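Local coordinates for protein citrate synthase (Pyrobaculum aerophilum, PDB 2IBP) that probably catalyses the condensation of oxaloacetate with acetyl-CoA and water to give citrate and CoA in the tricarboxylic acid cycle, at residues A[44-47]-A[52-55]; A[208-213]-A[299-304]; A[124-129]-A[151-156]; A[238-243]-A[373-378]. All coordinates share one frame; numbering follows the deposited sequence.

Contact 1. Residues A[44-47]-A[52-55]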
loop_
_atom_site.group_PDB
_atom_site.type_symbol
_atom_site.label_atom_id
_atom_site.label_comp_id
_atom_site.label_asym_id
_atom_site.label_seq_id
_atom_site.Cartn_x
_atom_site.Cartn_y
_atom_site.Cartn_z
ATOM N N GLY A 44 12.704 18.258 -21.514
ATOM C CA GLY A 44 13.503 17.922 -20.340
ATOM C C GLY A 44 13.377 18.959 -19.249
ATOM O O GLY A 44 14.369 19.444 -18.725
ATOM N N ILE A 45 12.130 19.294 -18.910
ATOM C CA ILE A 45 11.845 20.292 -17.891
ATOM C C ILE A 45 10.972 19.660 -16.813
ATOM O O ILE A 45 10.048 18.891 -17.104
ATOM C CB ILE A 45 11.070 21.493 -18.486
ATOM C CG1 ILE A 45 11.834 22.106 -19.662
ATOM C CG2 ILE A 45 10.834 22.551 -17.423
ATOM C CD1 ILE A 45 11.021 23.134 -20.434
ATOM N N LEU A 46 11.281 19.992 -15.568
ATOM C CA LEU A 46 10.525 19.525 -14.421
ATOM C C LEU A 46 10.144 20.748 -13.608
ATOM O O LEU A 46 10.988 21.618 -13.377
ATOM C CB LEU A 46 11.399 18.616 -13.558
ATOM C CG LEU A 46 10.847 18.190 -12.201
ATOM C CD1 LEU A 46 9.503 17.416 -12.310
ATOM C CD2 LEU A 46 11.879 17.371 -11.457
ATOM N N TRP A 47 8.874 20.834 -13.224
ATOM C CA TRP A 47 8.405 21.916 -12.345
ATOM C C TRP A 47 7.816 21.353 -11.065
ATOM O O TRP A 47 7.149 20.320 -11.091
ATOM C CB TRP A 47 7.270 22.725 -12.979
ATOM C CG TRP A 47 7.583 23.505 -14.217
ATOM C CD1 TRP A 47 7.890 24.837 -14.294
ATOM C CD2 TRP A 47 7.493 23.039 -15.559
ATOM N NE1 TRP A 47 8.060 25.206 -15.601
ATOM C CE2 TRP A 47 7.790 24.128 -16.402
ATOM C CE3 TRP A 47 7.218 21.795 -16.137
ATOM C CZ2 TRP A 47 7.788 24.017 -17.799
ATOM C CZ3 TRP A 47 7.197 21.694 -17.522
ATOM C CH2 TRP A 47 7.503 22.795 -18.335
ATOM N N ARG A 52 10.604 25.886 -11.938
ATOM C CA ARG A 52 11.529 24.957 -12.575
ATOM C C ARG A 52 12.510 24.383 -11.565
ATOM O O ARG A 52 12.998 25.090 -10.677
ATOM C CB ARG A 52 12.295 25.639 -13.710
ATOM C CG ARG A 52 11.424 25.978 -14.899
ATOM C CD ARG A 52 12.236 26.421 -16.100
ATOM N NE ARG A 52 13.134 25.371 -16.573
ATOM C CZ ARG A 52 13.911 25.480 -17.645
ATOM N NH1 ARG A 52 14.712 24.482 -17.980
ATOM N NH2 ARG A 52 13.903 26.592 -18.371
ATOM N N ILE A 53 12.799 23.094 -11.709
ATOM C CA ILE A 53 13.721 22.434 -10.807
ATOM C C ILE A 53 15.095 23.091 -10.790
ATOM O O ILE A 53 15.728 23.143 -9.727
ATOM C CB ILE A 53 13.854 20.919 -11.106
ATOM C CG1 ILE A 53 14.483 20.185 -9.921
ATOM C CG2 ILE A 53 14.633 20.686 -12.407
ATOM C CD1 ILE A 53 13.637 20.210 -8.676
ATOM N N GLU A 54 15.568 23.584 -11.933
ATOM C CA GLU A 54 16.875 24.269 -11.959
ATOM C C GLU A 54 16.904 25.435 -10.970
ATOM O O GLU A 54 17.893 25.640 -10.258
ATOM C CB GLU A 54 17.209 24.823 -13.348
ATOM C CG GLU A 54 17.514 23.790 -14.379
ATOM C CD GLU A 54 16.279 23.147 -14.962
ATOM O OE1 GLU A 54 15.140 23.626 -14.697
ATOM O OE2 GLU A 54 16.468 22.189 -15.739
ATOM N N GLU A 55 15.833 26.224 -10.952
ATOM C CA GLU A 55 15.765 27.389 -10.074
ATOM C C GLU A 55 15.741 26.969 -8.609
ATOM O O GLU A 55 16.392 27.570 -7.765
ATOM C CB GLU A 55 14.525 28.219 -10.396
ATOM C CG GLU A 55 14.505 28.766 -11.806
ATOM C CD GLU A 55 15.660 29.710 -12.081
ATOM O OE1 GLU A 55 16.168 30.334 -11.122
ATOM O OE2 GLU A 55 16.045 29.836 -13.264
HETATM O O HOH W 1 15.507 21.841 -18.136
#
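Trp47 and Arg52 face each other as a non-hydrogen-bonded pair of a small antiparallel hairpin, their CA atoms 4.4 Å apart, at the point where the three-stranded sheet runs into helix 53-59. Arg52 holds the N-cap position, and the first residue of the helix is tied back to the strand: Ile53 N donates to Leu46 O over 2.9 Å, at an N-H...O angle of 157°. The same carbonyl oxygen is approached by Arg52 CA in a CA-H...O contact. At the strand's start, Gly44 and Ile45 both face Asp40 in a G1 beta bulge.

Trp47 and Arg52 send their side chains to the same face of the sheet, where Arg52 CG comes within 3.5 Å of Trp47 NE1. That indole nitrogen is hydrogen-bonded to Asp400 of the second subunit, so the hairpin also joins the dimer interface. Ile45 CG2, anti to the backbone N, lies 3.7 Å from Arg52 NE and sits over one face of the Trp47 ring, toward its rim, while CG1 lies over a face of the guanidinium. The arginine is modelled in two conformers, so its side-chain contacts are less certain. Leu46 and Ile53 pack together, with Leu46 CB 4.0 Å from Ile53 CG2. Arg52 NE forms a weak ion pair with Glu54 OE1, and a water accepts weakly from Arg52 NH1 while donating to Gly44 O at 2.7 Å and to Glu54 OE2 at 2.6 Å.

Contact 2. Residues A[208-213]-A[299-304]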
loop_
_atom_site.group_PDB
_atom_site.type_symbol
_atom_site.label_atom_id
_atom_site.label_comp_id
_atom_site.label_asym_id
_atom_site.label_seq_id
_atom_site.Cartn_x
_atom_site.Cartn_y
_atom_site.Cartn_z
ATOM N N LEU A 208 17.677 15.528 -2.136
ATOM C CA LEU A 208 16.338 15.571 -1.569
ATOM C C LEU A 208 15.450 16.494 -2.392
ATOM O O LEU A 208 14.293 16.193 -2.646
ATOM C CB LEU A 208 16.361 15.983 -0.101
ATOM C CG LEU A 208 17.022 15.039 0.891
ATOM C CD1 LEU A 208 17.022 15.646 2.267
ATOM C CD2 LEU A 208 16.399 13.656 0.920
ATOM N N ILE A 209 15.972 17.652 -2.773
ATOM C CA ILE A 209 15.194 18.541 -3.620
ATOM C C ILE A 209 14.845 17.856 -4.935
ATOM O O ILE A 209 13.706 17.855 -5.379
ATOM C CB ILE A 209 16.004 19.813 -3.965
ATOM C CG1 ILE A 209 16.191 20.649 -2.698
ATOM C CG2 ILE A 209 15.323 20.601 -5.091
ATOM C CD1 ILE A 209 17.132 21.830 -2.865
ATOM N N LEU A 210 15.842 17.238 -5.550
ATOM C CA LEU A 210 15.673 16.712 -6.892
ATOM C C LEU A 210 14.715 15.558 -7.007
ATOM O O LEU A 210 14.166 15.355 -8.070
ATOM C CB LEU A 210 17.002 16.311 -7.511
ATOM C CG LEU A 210 17.980 17.456 -7.806
ATOM C CD1 LEU A 210 19.272 16.818 -8.328
ATOM C CD2 LEU A 210 17.414 18.491 -8.772
ATOM N N HIS A 211 14.511 14.813 -5.928
ATOM C CA HIS A 211 13.644 13.641 -5.990
ATOM C C HIS A 211 12.344 13.806 -5.234
ATOM O O HIS A 211 11.594 12.844 -5.082
ATOM C CB HIS A 211 14.425 12.427 -5.484
ATOM C CG HIS A 211 15.609 12.099 -6.349
ATOM N ND1 HIS A 211 16.786 12.814 -6.291
ATOM C CD2 HIS A 211 15.772 11.181 -7.336
ATOM C CE1 HIS A 211 17.616 12.369 -7.223
ATOM N NE2 HIS A 211 17.031 11.363 -7.858
ATOM N N ALA A 212 12.041 15.039 -4.821
ATOM C CA ALA A 212 10.878 15.317 -3.977
ATOM C C ALA A 212 9.534 14.901 -4.565
ATOM O O ALA A 212 8.641 14.470 -3.815
ATOM C CB ALA A 212 10.864 16.766 -3.566
ATOM N N ASP A 213 9.366 15.077 -5.873
ATOM C CA ASP A 213 8.152 14.593 -6.539
ATOM C C ASP A 213 8.434 14.354 -8.001
ATOM O O ASP A 213 9.331 14.977 -8.579
ATOM C CB ASP A 213 6.965 15.540 -6.400
ATOM C CG ASP A 213 5.646 14.822 -6.647
ATOM O OD1 ASP A 213 5.422 13.785 -5.988
ATOM O OD2 ASP A 213 4.855 15.247 -7.521
ATOM N N ALA A 299 19.363 15.027 -13.622
ATOM C CA ALA A 299 20.661 14.385 -13.875
ATOM C C ALA A 299 21.741 15.418 -14.167
ATOM O O ALA A 299 22.865 15.314 -13.658
ATOM C CB ALA A 299 20.540 13.384 -15.032
ATOM N N LYS A 300 21.378 16.434 -14.939
ATOM C CA LYS A 300 22.312 17.501 -15.318
ATOM C C LYS A 300 22.827 18.207 -14.063
ATOM O O LYS A 300 24.027 18.421 -13.882
ATOM C CB LYS A 300 21.629 18.487 -16.256
ATOM C CG LYS A 300 22.561 19.547 -16.809
ATOM C CD LYS A 300 21.945 20.286 -17.995
ATOM C CE LYS A 300 21.770 19.369 -19.213
ATOM N NZ LYS A 300 21.085 20.045 -20.362
ATOM N N ILE A 301 21.898 18.505 -13.167
ATOM C CA ILE A 301 22.225 19.177 -11.936
ATOM C C ILE A 301 23.038 18.292 -11.009
ATOM O O ILE A 301 24.032 18.730 -10.424
ATOM C CB ILE A 301 20.942 19.615 -11.200
ATOM C CG1 ILE A 301 20.142 20.596 -12.063
ATOM C CG2 ILE A 301 21.264 20.233 -9.851
ATOM C CD1 ILE A 301 18.728 20.848 -11.569
ATOM N N PHE A 302 22.625 17.040 -10.854
ATOM C CA PHE A 302 23.327 16.177 -9.922
ATOM C C PHE A 302 24.716 15.790 -10.426
ATOM O O PHE A 302 25.636 15.607 -9.634
ATOM C CB PHE A 302 22.501 14.978 -9.495
ATOM C CG PHE A 302 22.820 14.535 -8.109
ATOM C CD1 PHE A 302 22.468 15.325 -7.027
ATOM C CD2 PHE A 302 23.534 13.389 -7.878
ATOM C CE1 PHE A 302 22.799 14.964 -5.752
ATOM C CE2 PHE A 302 23.837 13.004 -6.603
ATOM C CZ PHE A 302 23.466 13.800 -5.529
ATOM N N LYS A 303 24.864 15.698 -11.743
ATOM C CA LYS A 303 26.172 15.453 -12.359
ATOM C C LYS A 303 27.169 16.532 -11.913
ATOM O O LYS A 303 28.286 16.243 -11.503
ATOM C CB LYS A 303 26.055 15.532 -13.871
ATOM C CG LYS A 303 27.394 15.472 -14.572
ATOM C CD LYS A 303 27.254 15.761 -16.042
ATOM C CE LYS A 303 28.610 15.671 -16.720
ATOM N NZ LYS A 303 28.527 16.076 -18.143
ATOM N N GLU A 304 26.737 17.787 -11.980
ATOM C CA GLU A 304 27.600 18.900 -11.600
ATOM C C GLU A 304 27.958 18.872 -10.126
ATOM O O GLU A 304 29.066 19.205 -9.750
ATOM C CB GLU A 304 27.018 20.238 -12.033
ATOM C CG GLU A 304 27.010 20.370 -13.542
ATOM C CD GLU A 304 28.396 20.118 -14.145
ATOM O OE1 GLU A 304 29.399 20.624 -13.586
ATOM O OE2 GLU A 304 28.488 19.393 -15.151
#
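Leu210, in helix 198-210, faces Phe302 in helix 297-313 across 8.2 Å between CA atoms, the closest CA pair of the two segments. The gap is bridged by Leu210, whose CB points toward the other helix, as do those of Ile301 and Phe302. The two methyls of Leu210 divide the work. With CG anti to the carbonyl carbon and CD1 anti to CA (chi2 176°), CD1 is carried outward to Phe302, 3.8 Å from its CD1, and meets the ring obliquely; it also touches Phe302 CB. The other methyl, CD2, turns to Ile301 and lies 3.9 Å from Ile301 CD1. One leucine tip thus spans two successive residues on a single turn of the opposite helix.

Further along the same helix, Glu304 belongs to a magnesium site seen for this protein, although that ion is not bound to this chain; the Phe302 side chain lies about 9 Å from that of Asp346, a predicted active-site residue. Phe302 also meets the ring of Phe305. Because the touching groups are methyl, methylene and aromatic carbons, the joint between the helices rests on dispersion and on excluding water, and not on directional polar bonds.

Contact 3. Residues A[124-129]-A[151-156]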
loop_
_atom_site.group_PDB
_atom_site.type_symbol
_atom_site.label_atom_id
_atom_site.label_comp_id
_atom_site.label_asym_id
_atom_site.label_seq_id
_atom_site.Cartn_x
_atom_site.Cartn_y
_atom_site.Cartn_z
ATOM N N ASP A 124 0.866 8.701 17.393
ATOM C CA ASP A 124 0.810 10.126 17.063
ATOM C C ASP A 124 -0.577 10.646 17.430
ATOM O O ASP A 124 -1.579 10.233 16.857
ATOM C CB ASP A 124 1.084 10.335 15.575
ATOM C CG ASP A 124 1.095 11.803 15.170
ATOM O OD1 ASP A 124 0.165 12.537 15.541
ATOM O OD2 ASP A 124 2.053 12.206 14.493
ATOM N N GLU A 125 -0.638 11.545 18.409
ATOM C CA GLU A 125 -1.936 12.051 18.890
ATOM C C GLU A 125 -2.755 12.783 17.830
ATOM O O GLU A 125 -3.982 12.660 17.783
ATOM C CB GLU A 125 -1.725 12.946 20.116
ATOM C CG GLU A 125 -1.127 12.211 21.308
ATOM C CD GLU A 125 -0.834 13.123 22.494
ATOM O OE1 GLU A 125 -1.257 14.301 22.472
ATOM O OE2 GLU A 125 -0.174 12.655 23.449
ATOM N N ASP A 126 -2.081 13.554 16.996
ATOM C CA ASP A 126 -2.733 14.247 15.896
ATOM C C ASP A 126 -3.351 13.235 14.954
ATOM O O ASP A 126 -4.442 13.413 14.453
ATOM C CB ASP A 126 -1.729 15.096 15.121
ATOM C CG ASP A 126 -1.250 16.301 15.906
ATOM O OD1 ASP A 126 -2.023 16.823 16.742
ATOM O OD2 ASP A 126 -0.116 16.754 15.648
ATOM N N ASN A 127 -2.579 12.212 14.626
ATOM C CA ASN A 127 -3.058 11.190 13.738
ATOM C C ASN A 127 -4.320 10.560 14.328
ATOM O O ASN A 127 -5.288 10.342 13.614
ATOM C CB ASN A 127 -1.981 10.122 13.529
ATOM C CG ASN A 127 -2.199 9.299 12.267
ATOM O OD1 ASN A 127 -2.542 9.842 11.219
ATOM N ND2 ASN A 127 -1.829 8.013 12.328
ATOM N N GLN A 128 -4.273 10.199 15.611
ATOM C CA GLN A 128 -5.450 9.604 16.274
ATOM C C GLN A 128 -6.682 10.506 16.143
ATOM O O GLN A 128 -7.782 10.054 15.835
ATOM C CB GLN A 128 -5.178 9.311 17.746
ATOM C CG GLN A 128 -3.913 8.489 18.017
ATOM C CD GLN A 128 -3.698 7.336 17.047
ATOM O OE1 GLN A 128 -4.511 6.412 16.953
ATOM N NE2 GLN A 128 -2.555 7.352 16.369
ATOM N N LYS A 129 -6.470 11.795 16.350
ATOM C CA LYS A 129 -7.544 12.768 16.272
ATOM C C LYS A 129 -8.097 12.848 14.854
ATOM O O LYS A 129 -9.301 12.923 14.652
ATOM C CB LYS A 129 -7.049 14.137 16.746
ATOM C CG LYS A 129 -8.134 15.171 16.908
ATOM C CD LYS A 129 -7.581 16.445 17.539
ATOM C CE LYS A 129 -8.690 17.455 17.831
ATOM N NZ LYS A 129 -9.380 17.923 16.595
ATOM N N ALA A 151 1.568 15.548 7.896
ATOM C CA ALA A 151 2.396 15.558 6.686
ATOM C C ALA A 151 3.796 16.096 7.016
ATOM O O ALA A 151 4.810 15.489 6.643
ATOM C CB ALA A 151 1.740 16.367 5.578
ATOM N N GLU A 152 3.867 17.194 7.766
ATOM C CA GLU A 152 5.162 17.739 8.186
ATOM C C GLU A 152 5.959 16.736 9.032
ATOM O O GLU A 152 7.154 16.557 8.841
ATOM C CB GLU A 152 4.965 19.036 8.983
ATOM C CG GLU A 152 4.456 20.163 8.157
ATOM C CD GLU A 152 4.356 21.467 8.923
ATOM O OE1 GLU A 152 4.673 21.497 10.139
ATOM O OE2 GLU A 152 4.007 22.473 8.279
ATOM N N LYS A 153 5.277 16.035 9.924
ATOM C CA LYS A 153 5.933 15.068 10.779
ATOM C C LYS A 153 6.540 13.959 9.954
ATOM O O LYS A 153 7.644 13.509 10.229
ATOM C CB LYS A 153 4.974 14.477 11.787
ATOM C CG LYS A 153 4.590 15.425 12.883
ATOM C CD LYS A 153 3.545 14.795 13.739
ATOM C CE LYS A 153 3.067 15.698 14.822
ATOM N NZ LYS A 153 1.948 15.006 15.530
ATOM N N LEU A 154 5.793 13.473 8.968
ATOM C CA LEU A 154 6.313 12.399 8.106
ATOM C C LEU A 154 7.582 12.827 7.339
ATOM O O LEU A 154 8.550 12.072 7.224
ATOM C CB LEU A 154 5.208 11.961 7.141
ATOM C CG LEU A 154 4.214 11.003 7.803
ATOM C CD1 LEU A 154 2.843 11.012 7.158
ATOM C CD2 LEU A 154 4.767 9.574 7.874
ATOM N N VAL A 155 7.578 14.048 6.839
ATOM C CA VAL A 155 8.731 14.567 6.115
ATOM C C VAL A 155 9.911 14.719 7.099
ATOM O O VAL A 155 11.053 14.373 6.793
ATOM C CB VAL A 155 8.375 15.907 5.469
ATOM C CG1 VAL A 155 9.625 16.564 4.850
ATOM C CG2 VAL A 155 7.279 15.704 4.433
ATOM N N ALA A 156 9.623 15.212 8.296
ATOM C CA ALA A 156 10.674 15.429 9.291
ATOM C C ALA A 156 11.297 14.173 9.858
ATOM O O ALA A 156 12.482 14.156 10.183
ATOM C CB ALA A 156 10.129 16.294 10.436
HETATM O O HOH W 2 0.707 14.575 17.970
#
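Lys153 reaches from helix 141-169 to Asp124 and Asp126 and carries most of the buried surface. Beyond CG its chain is fully extended, which pushes the ammonium out to where both carboxylates can take it. NZ donates to Asp124 OD2 at 3.0 Å, on the syn side and 28° out of the carboxylate plane, while its bond to Asp124 OD1 is weak. Lys153 CD also comes within 3.1 Å of Asp124 OD2. Asp126 crosses the lysine at about a right angle and completes the salt-bridge network, its OD2 modelled 2.7 Å from Lys153 NZ, though the place of that oxygen is less certain.

Asp124 has a second duty as the N-cap of helix 125-135. Its CG stands anti to the backbone N (chi1 -178°), and from there OD1 accepts from Asn127 N at 2.9 Å, met from above the carboxylate plane. The partial positive charge at the helix start and the lysine would both tend to stabilise its negative charge. A further hydrogen bond joins Asp124 OD2 to Tyr234 of helix 233-244. With an alanine in place of Asp124, Lys153 would probably lose the more surely placed of its two carboxylate partners, and the Asn127 N-H and the Tyr234 hydroxyl would lose theirs.

Asp126 is also shared: its OD1 forms a salt bridge with Arg149, one turn before Lys153. A water accepts from Lys153 NZ at 2.8 Å and from Asp126 N at 3.1 Å.

Contact 4. Residues A[238-243]-A[373-378]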
loop_
_atom_site.group_PDB
_atom_site.type_symbol
_atom_site.label_atom_id
_atom_site.label_comp_id
_atom_site.label_asym_id
_atom_site.label_seq_id
_atom_site.Cartn_x
_atom_site.Cartn_y
_atom_site.Cartn_z
ATOM N N ALA A 238 3.432 4.325 4.557
ATOM C CA ALA A 238 3.962 2.972 4.729
ATOM C C ALA A 238 3.697 2.160 3.449
ATOM O O ALA A 238 4.581 1.447 2.970
ATOM C CB ALA A 238 3.346 2.295 5.948
ATOM N N ALA A 239 2.502 2.316 2.869
ATOM C CA ALA A 239 2.151 1.640 1.619
ATOM C C ALA A 239 3.009 2.129 0.452
ATOM O O ALA A 239 3.437 1.345 -0.363
ATOM C CB ALA A 239 0.661 1.812 1.294
ATOM N N ALA A 240 3.239 3.439 0.368
ATOM C CA ALA A 240 4.111 3.997 -0.664
ATOM C C ALA A 240 5.509 3.368 -0.583
ATOM O O ALA A 240 6.092 2.984 -1.598
ATOM C CB ALA A 240 4.208 5.495 -0.498
ATOM N N ILE A 241 6.022 3.245 0.640
ATOM C CA ILE A 241 7.325 2.606 0.901
ATOM C C ILE A 241 7.311 1.151 0.461
ATOM O O ILE A 241 8.268 0.665 -0.125
ATOM C CB ILE A 241 7.699 2.752 2.375
ATOM C CG1 ILE A 241 7.950 4.231 2.687
ATOM C CG2 ILE A 241 8.922 1.903 2.737
ATOM C CD1 ILE A 241 8.039 4.545 4.178
ATOM N N ALA A 242 6.225 0.456 0.775
ATOM C CA ALA A 242 6.072 -0.944 0.356
ATOM C C ALA A 242 6.224 -1.050 -1.155
ATOM O O ALA A 242 6.895 -1.941 -1.677
ATOM C CB ALA A 242 4.716 -1.460 0.799
ATOM N N ALA A 243 5.617 -0.132 -1.883
ATOM C CA ALA A 243 5.716 -0.176 -3.339
ATOM C C ALA A 243 7.121 0.199 -3.788
ATOM O O ALA A 243 7.684 -0.404 -4.707
ATOM C CB ALA A 243 4.685 0.770 -3.975
ATOM N N VAL A 373 7.677 13.951 0.867
ATOM C CA VAL A 373 6.907 15.181 0.762
ATOM C C VAL A 373 5.937 15.140 -0.420
ATOM O O VAL A 373 4.809 15.597 -0.313
ATOM C CB VAL A 373 7.763 16.459 0.754
ATOM C CG1 VAL A 373 8.610 16.587 -0.506
ATOM C CG2 VAL A 373 6.843 17.681 0.924
ATOM N N GLY A 374 6.371 14.580 -1.544
ATOM C CA GLY A 374 5.489 14.416 -2.686
ATOM C C GLY A 374 4.330 13.501 -2.316
ATOM O O GLY A 374 3.181 13.796 -2.603
ATOM N N TRP A 375 4.622 12.395 -1.640
ATOM C CA TRP A 375 3.575 11.459 -1.275
ATOM C C TRP A 375 2.505 12.132 -0.439
ATOM O O TRP A 375 1.320 12.028 -0.764
ATOM C CB TRP A 375 4.125 10.264 -0.511
ATOM C CG TRP A 375 5.015 9.374 -1.296
ATOM C CD1 TRP A 375 4.932 9.091 -2.607
ATOM C CD2 TRP A 375 6.014 8.496 -0.755
ATOM N NE1 TRP A 375 5.890 8.161 -2.953
ATOM C CE2 TRP A 375 6.568 7.787 -1.828
ATOM C CE3 TRP A 375 6.521 8.277 0.530
ATOM C CZ2 TRP A 375 7.602 6.874 -1.662
ATOM C CZ3 TRP A 375 7.573 7.384 0.688
ATOM C CH2 TRP A 375 8.101 6.703 -0.404
ATOM N N VAL A 376 2.915 12.798 0.637
ATOM C CA VAL A 376 1.933 13.442 1.524
ATOM C C VAL A 376 1.183 14.579 0.804
ATOM O O VAL A 376 -0.043 14.718 0.956
ATOM C CB VAL A 376 2.504 13.842 2.893
ATOM C CG1 VAL A 376 3.020 12.607 3.615
ATOM C CG2 VAL A 376 3.618 14.894 2.744
ATOM N N ALA A 377 1.882 15.351 -0.021
ATOM C CA ALA A 377 1.227 16.426 -0.784
ATOM C C ALA A 377 0.168 15.829 -1.704
ATOM O O ALA A 377 -0.920 16.381 -1.882
ATOM C CB ALA A 377 2.245 17.217 -1.607
ATOM N N HIS A 378 0.512 14.711 -2.342
ATOM C CA HIS A 378 -0.415 14.058 -3.266
ATOM C C HIS A 378 -1.645 13.538 -2.546
ATOM O O HIS A 378 -2.744 13.700 -3.035
ATOM C CB HIS A 378 0.261 12.936 -4.032
ATOM C CG HIS A 378 0.953 13.388 -5.274
ATOM N ND1 HIS A 378 0.293 13.564 -6.473
ATOM C CD2 HIS A 378 2.260 13.642 -5.527
ATOM C CE1 HIS A 378 1.155 13.942 -7.397
ATOM N NE2 HIS A 378 2.353 14.014 -6.845
#
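Ala240 and Trp375 join two helices of the predominantly helical citrate synthase fold, 233-244 and 363-382, whose CA atoms come within 7.5 Å of each other at this pair. The small side chain sits against the large flat one: Ala240 CB lies over the six-membered ring of Trp375 in a CH-pi contact, 3.5 Å from its centroid and 14° off the ring normal. Trp375 has CG anti to its carbonyl carbon (chi1 -66°), and with chi2 at -33° the indole presents a face, not its edge, to the alanine.

Ile241, the next residue along, reaches the far end of the same ring system. Its CG1 stands beside the backbone N, which brings it within 3.8 Å of Trp375 CZ3 at an oblique approach, the two side chains crossing at about a right angle. At the polar end of the indole, NE1 is hydrogen-bonded to Ser219 of helix 218-227, and this bond helps to fix the ring's rotation. Replacing the tryptophan by an alanine would probably open a gap between the two helices and deprive Ser219 of its indole N-H partner.

Helix 233-244 also belongs to the dimer interface, where Ala239 packs on Ala239 of the second subunit. Across the indole the methyl carbon of Ala240, CB, is 3.5 Å from both CD2 and CE2 of Trp375, the two atoms of the ring-fusion bond.

In the fold
From the N terminus, contact 1 closes first, a short hairpin that leads the three-stranded sheet into helix 53-59. Contact 3 follows, closing the loop between helices 125-135 and 141-169. The other two span far more of the chain and cross: 238-243 falls between 208-213 and its partner 299-304, while its own partner 373-378 comes after both. None is nested in another. Contact 1 packs on contact 2 through Ile53, which touches Leu210 and Ile301, joining the start of helix 53-59 to helices 198-210 and 297-313. Contact 2 meets contact 4 where Asp213 OD2 lies 2.9 Å from His378 NE2, a probable hydrogen bond. Contact 4 touches contact 3 through Val373 and Val376, which pack on helix 141-169.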